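Long-range contact in neural CELL adhesion molecule 1,140 KDA isoform (PDB 2VKW), which is a cell-surface adhesion receptor of the nervous system, probably joining neighbouring cells chiefly through immunoglobulin-like domains that precede its fibronectin type III pair: residues S111-E116 against V182-Q187. Numbering follows the deposited sequence.
Sequences SAPKLE and VVAENQ
The carbonyl oxygen of Val182 is met by two carbons of the Pro113 ring: CG of Pro113 lies 3.6 Å from O of Val182, and CD sits slightly farther off. These are van der Waals touches, and no hydrogen bond joins the two segments. The contact belongs to the second fibronectin type III domain, a beta sandwich, and bridges its two sheets: residues 111-113 lead into the first strand, which begins at Lys114 at the edge of the three-stranded sheet, while 182-186 end an inner strand of the four-stranded one. The chains run in roughly opposed senses and come closest at Pro113 and Ala184, whose CA atoms are 6.3 Å apart.

Val182 divides its branches between two partners. With CG1 anti to the backbone N (chi1 -180°), CG1 of Val182 stands beside its own carbonyl, facing the proline, and lies 3.9 Å from CG of Pro113. The other methyl, CG2 of Val182, approaches CD2 of Leu115 to 3.7 Å. CD1 of Leu115 also reaches CG2 of Val182, at 4.0 Å, placing this methyl against both ends of the leucine fork. Tyr143 packs on Pro113 and Val182, whereas Val128, Leu130 and Phe196 pack on Leu115, which continues the apolar filling between the sheets.

At the end nearer the interdomain linker, polar bonds join the packing. Side-chain OG of Ser111 is hydrogen-bonded to O of Asp134, and ND2 of Asn186 to O of Arg108, tying both segments to loops at this end of the domain. Pro110 rests on Ala184, whose CB touches CD of Pro113 at 3.9 Å and reaches O of Ser111 at 4.1 Å.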
loop_
_atom_site.group_PDB
_atom_site.type_symbol
_atom_site.label_atom_id
_atom_site.label_comp_id
_atom_site.label_asym_id
_atom_site.label_seq_id
_atom_site.Cartn_x
_atom_site.Cartn_y
_atom_site.Cartn_z
ATOM N N SER A 111 -13.479 -2.632 2.219
ATOM C CA SER A 111 -12.264 -1.906 1.890
ATOM C C SER A 111 -11.290 -3.020 1.498
ATOM O O SER A 111 -11.553 -4.193 1.790
ATOM C CB SER A 111 -11.747 -1.132 3.109
ATOM O OG SER A 111 -11.173 -2.003 4.066
ATOM N N ALA A 112 -10.199 -2.663 0.821
ATOM C CA ALA A 112 -9.209 -3.641 0.386
ATOM C C ALA A 112 -8.682 -4.447 1.567
ATOM O O ALA A 112 -8.320 -3.887 2.596
ATOM C CB ALA A 112 -8.047 -2.943 -0.331
ATOM N N PRO A 113 -8.644 -5.777 1.435
ATOM C CA PRO A 113 -8.153 -6.624 2.518
ATOM C C PRO A 113 -6.661 -6.455 2.816
ATOM O O PRO A 113 -5.896 -5.933 2.001
ATOM C CB PRO A 113 -8.505 -8.033 2.042
ATOM C CG PRO A 113 -8.492 -7.903 0.557
ATOM C CD PRO A 113 -9.190 -6.595 0.339
ATOM N N LYS A 114 -6.268 -6.891 4.006
ATOM C CA LYS A 114 -4.887 -6.808 4.448
ATOM C C LYS A 114 -4.288 -8.184 4.183
ATOM O O LYS A 114 -4.881 -9.205 4.542
ATOM C CB LYS A 114 -4.852 -6.467 5.942
ATOM C CG LYS A 114 -3.547 -5.869 6.430
ATOM C CD LYS A 114 -3.755 -5.137 7.756
ATOM C CE LYS A 114 -2.480 -4.424 8.207
ATOM N NZ LYS A 114 -2.721 -3.502 9.361
ATOM N N LEU A 115 -3.116 -8.213 3.556
ATOM C CA LEU A 115 -2.479 -9.480 3.218
ATOM C C LEU A 115 -1.215 -9.811 4.009
ATOM O O LEU A 115 -0.271 -9.023 4.069
ATOM C CB LEU A 115 -2.176 -9.498 1.721
ATOM C CG LEU A 115 -3.420 -9.278 0.862
ATOM C CD1 LEU A 115 -3.022 -9.136 -0.591
ATOM C CD2 LEU A 115 -4.386 -10.450 1.057
ATOM N N GLU A 116 -1.204 -11.000 4.601
ATOM C CA GLU A 116 -0.070 -11.446 5.390
ATOM C C GLU A 116 0.421 -12.794 4.881
ATOM O O GLU A 116 -0.164 -13.828 5.188
ATOM C CB GLU A 116 -0.475 -11.569 6.857
ATOM C CG GLU A 116 0.687 -11.822 7.791
ATOM C CD GLU A 116 0.229 -12.093 9.207
ATOM O OE1 GLU A 116 0.193 -13.275 9.600
ATOM O OE2 GLU A 116 -0.110 -11.120 9.919
ATOM N N VAL A 182 -5.990 -9.557 -4.269
ATOM C CA VAL A 182 -7.117 -10.110 -3.546
ATOM C C VAL A 182 -8.235 -9.098 -3.403
ATOM O O VAL A 182 -8.018 -7.963 -2.979
ATOM C CB VAL A 182 -6.692 -10.602 -2.150
ATOM C CG1 VAL A 182 -7.903 -11.181 -1.418
ATOM C CG2 VAL A 182 -5.582 -11.650 -2.282
ATOM N N VAL A 183 -9.432 -9.517 -3.785
ATOM C CA VAL A 183 -10.607 -8.671 -3.694
ATOM C C VAL A 183 -11.580 -9.224 -2.670
ATOM O O VAL A 183 -11.833 -10.432 -2.620
ATOM C CB VAL A 183 -11.346 -8.577 -5.046
ATOM C CG1 VAL A 183 -12.725 -7.908 -4.862
ATOM C CG2 VAL A 183 -10.503 -7.781 -6.031
ATOM N N ALA A 184 -12.112 -8.324 -1.851
ATOM C CA ALA A 184 -13.102 -8.662 -0.840
ATOM C C ALA A 184 -14.447 -8.285 -1.457
ATOM O O ALA A 184 -14.604 -7.185 -1.990
ATOM C CB ALA A 184 -12.863 -7.855 0.416
ATOM N N GLU A 185 -15.413 -9.195 -1.393
ATOM C CA GLU A 185 -16.730 -8.939 -1.966
ATOM C C GLU A 185 -17.856 -9.274 -1.000
ATOM O O GLU A 185 -17.892 -10.363 -0.430
ATOM C CB GLU A 185 -16.901 -9.745 -3.266
ATOM C CG GLU A 185 -18.322 -9.772 -3.840
ATOM C CD GLU A 185 -18.377 -10.322 -5.275
ATOM O OE1 GLU A 185 -17.445 -11.060 -5.681
ATOM O OE2 GLU A 185 -19.360 -10.025 -5.997
ATOM N N ASN A 186 -18.764 -8.320 -0.807
ATOM C CA ASN A 186 -19.911 -8.521 0.062
ATOM C C ASN A 186 -21.150 -8.168 -0.749
ATOM O O ASN A 186 -21.045 -7.903 -1.949
ATOM C CB ASN A 186 -19.836 -7.642 1.317
ATOM C CG ASN A 186 -19.892 -6.158 1.010
ATOM O OD1 ASN A 186 -20.283 -5.741 -0.086
ATOM N ND2 ASN A 186 -19.513 -5.345 1.994
ATOM N N GLN A 187 -22.311 -8.154 -0.096
ATOM C CA GLN A 187 -23.563 -7.845 -0.777
ATOM C C GLN A 187 -23.516 -6.624 -1.678
ATOM O O GLN A 187 -24.061 -6.662 -2.772
ATOM C CB GLN A 187 -24.700 -7.661 0.233
ATOM C CG GLN A 187 -25.375 -8.953 0.682
ATOM C CD GLN A 187 -26.164 -9.644 -0.425
ATOM O OE1 GLN A 187 -26.920 -10.582 -0.165
ATOM N NE2 GLN A 187 -25.990 -9.187 -1.660
#